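Local structure of pyruvate kinase (Pyrobaculum aerophilum, 3QTG) at residues Y249-R254 / P283-T288. The protein catalyses the last step of glycolysis, the interconversion of phosphoenolpyruvate and ADP with pyruvate and ATP, using a divalent metal cation. Numbering follows the deposited sequence.
Sequences YVVVAR and PIAVAT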
loop_
_atom_site.group_PDB
_atom_site.type_symbol
_atom_site.label_atom_id
_atom_site.label_comp_id
_atom_site.label_asym_id
_atom_site.label_seq_id
_atom_site.Cartn_x
_atom_site.Cartn_y
_atom_site.Cartn_z
ATOM N N TYR A 249 7.350 4.767 -31.153
ATOM C CA TYR A 249 8.582 4.971 -30.399
ATOM C C TYR A 249 8.695 6.482 -30.206
ATOM O O TYR A 249 8.393 7.242 -31.126
ATOM C CB TYR A 249 9.766 4.460 -31.211
ATOM C CG TYR A 249 10.953 3.979 -30.402
ATOM C CD1 TYR A 249 11.292 2.617 -30.382
ATOM C CD2 TYR A 249 11.750 4.868 -29.666
ATOM C CE1 TYR A 249 12.375 2.145 -29.635
ATOM C CE2 TYR A 249 12.857 4.393 -28.916
ATOM C CZ TYR A 249 13.148 3.036 -28.914
ATOM O OH TYR A 249 14.220 2.551 -28.208
ATOM N N VAL A 250 9.102 6.911 -29.014
ATOM C CA VAL A 250 9.227 8.326 -28.699
ATOM C C VAL A 250 10.701 8.635 -28.514
ATOM O O VAL A 250 11.447 7.793 -28.014
ATOM C CB VAL A 250 8.405 8.742 -27.424
ATOM C CG1 VAL A 250 8.558 10.253 -27.132
ATOM C CG2 VAL A 250 6.910 8.372 -27.580
ATOM N N VAL A 251 11.117 9.825 -28.961
ATOM C CA VAL A 251 12.511 10.292 -28.886
ATOM C C VAL A 251 12.580 11.705 -28.289
ATOM O O VAL A 251 11.940 12.627 -28.803
ATOM C CB VAL A 251 13.173 10.278 -30.286
ATOM C CG1 VAL A 251 14.687 10.515 -30.194
ATOM C CG2 VAL A 251 12.907 8.957 -30.995
ATOM N N VAL A 252 13.309 11.859 -27.181
ATOM C CA VAL A 252 13.650 13.176 -26.643
ATOM C C VAL A 252 14.874 13.706 -27.425
ATOM O O VAL A 252 15.997 13.206 -27.281
ATOM C CB VAL A 252 13.958 13.140 -25.102
ATOM C CG1 VAL A 252 14.311 14.543 -24.554
ATOM C CG2 VAL A 252 12.805 12.547 -24.325
ATOM N N ALA A 253 14.625 14.682 -28.295
ATOM C CA ALA A 253 15.683 15.265 -29.132
ATOM C C ALA A 253 16.177 16.500 -28.400
ATOM O O ALA A 253 15.619 17.592 -28.541
ATOM C CB ALA A 253 15.159 15.596 -30.566
ATOM N N ARG A 254 17.202 16.285 -27.568
ATOM C CA ARG A 254 17.725 17.285 -26.627
ATOM C C ARG A 254 18.264 18.538 -27.294
ATOM O O ARG A 254 17.961 19.651 -26.858
ATOM C CB ARG A 254 18.857 16.695 -25.801
ATOM C CG ARG A 254 18.450 15.705 -24.728
ATOM C CD ARG A 254 19.724 15.240 -24.084
ATOM N NE ARG A 254 19.501 14.900 -22.709
ATOM C CZ ARG A 254 20.475 14.684 -21.840
ATOM N NH1 ARG A 254 21.740 14.786 -22.225
ATOM N NH2 ARG A 254 20.171 14.358 -20.601
ATOM N N PRO A 283 7.976 2.630 -26.235
ATOM C CA PRO A 283 9.417 2.689 -26.051
ATOM C C PRO A 283 9.918 4.151 -26.173
ATOM O O PRO A 283 9.345 4.942 -26.939
ATOM C CB PRO A 283 9.960 1.829 -27.205
ATOM C CG PRO A 283 8.810 0.969 -27.630
ATOM C CD PRO A 283 7.593 1.807 -27.399
ATOM N N ILE A 284 10.949 4.498 -25.400
ATOM C CA ILE A 284 11.416 5.879 -25.261
ATOM C C ILE A 284 12.949 5.954 -25.436
ATOM O O ILE A 284 13.701 5.158 -24.867
ATOM C CB ILE A 284 10.947 6.509 -23.900
ATOM C CG1 ILE A 284 11.621 7.858 -23.603
ATOM C CG2 ILE A 284 11.102 5.519 -22.719
ATOM C CD1 ILE A 284 10.947 9.063 -24.267
ATOM N N ALA A 285 13.395 6.907 -26.242
ATOM C CA ALA A 285 14.818 7.180 -26.412
ATOM C C ALA A 285 15.170 8.597 -25.973
ATOM O O ALA A 285 14.331 9.500 -25.974
ATOM C CB ALA A 285 15.228 6.964 -27.886
ATOM N N VAL A 286 16.414 8.771 -25.551
ATOM C CA VAL A 286 16.985 10.103 -25.391
ATOM C C VAL A 286 18.154 10.221 -26.379
ATOM O O VAL A 286 19.033 9.361 -26.414
ATOM C CB VAL A 286 17.388 10.413 -23.933
ATOM C CG1 VAL A 286 18.107 11.750 -23.843
ATOM C CG2 VAL A 286 16.131 10.453 -23.009
ATOM N N ALA A 287 18.112 11.272 -27.197
ATOM C CA ALA A 287 19.051 11.504 -28.301
ATOM C C ALA A 287 19.774 12.849 -28.164
ATOM O O ALA A 287 19.171 13.831 -27.722
ATOM C CB ALA A 287 18.286 11.474 -29.642
ATOM N N THR A 288 21.042 12.875 -28.597
ATOM C CA THR A 288 21.885 14.083 -28.764
ATOM C C THR A 288 22.399 14.606 -27.428
ATOM O O THR A 288 21.697 14.503 -26.408
ATOM C CB THR A 288 21.177 15.245 -29.537
ATOM O OG1 THR A 288 20.298 15.950 -28.656
ATOM C CG2 THR A 288 20.393 14.752 -30.727
#
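In Y249, CG stands anti to the backbone N (chi1 -152°), on the side of the carbonyl carbon; the ring lies against P283, just before strand 284-287, whose CB sits over one face as a CH-pi contact, 3.6 Å from the ring centroid. At the edge of the same ring, Y249 CE2 is 3.6 Å from A285 CB; a compact methyl suits a place against a broad ring. Y249 OH hydrogen-bonds with S318 OG and I414 O; an alanine here would probably leave both without this partner and P283 CB without its ring. Between the backbones runs a regular parallel ladder, V250 N to P283 O, A285 N to V250 O, V252 N to A285 O (2.8 Å, 174° at the hydrogen) and A287 N to V252 O, joining strands 249-253 and 284-287, adjacent in the eight-stranded TIM barrel. I284 CD1 touches both V250 CG1 and V252 CG2, each at 3.9 Å, on the face packed by I273 of helix 266-279; branched aliphatic residues fill this layer. V251 CG1 meets the small A287 CB at 3.8 Å on the other face, beside W320. A287 O accepts two bonds from one face of its carbonyl plane, from R254 N at 3.2 Å and T288 OG1 at 2.6 Å. The stem of R254 passes V286 CG1, and NH2 forms a salt bridge with D307 OD1, which suits a long cationic side chain. T288 OG1 also hydrogen-bonds with G255 N; both residues probably bind substrate, as in related pyruvate kinases, so this carbonyl, accepting two hydrogen bonds, ties the apolar strand pair to the likely catalytic mouth.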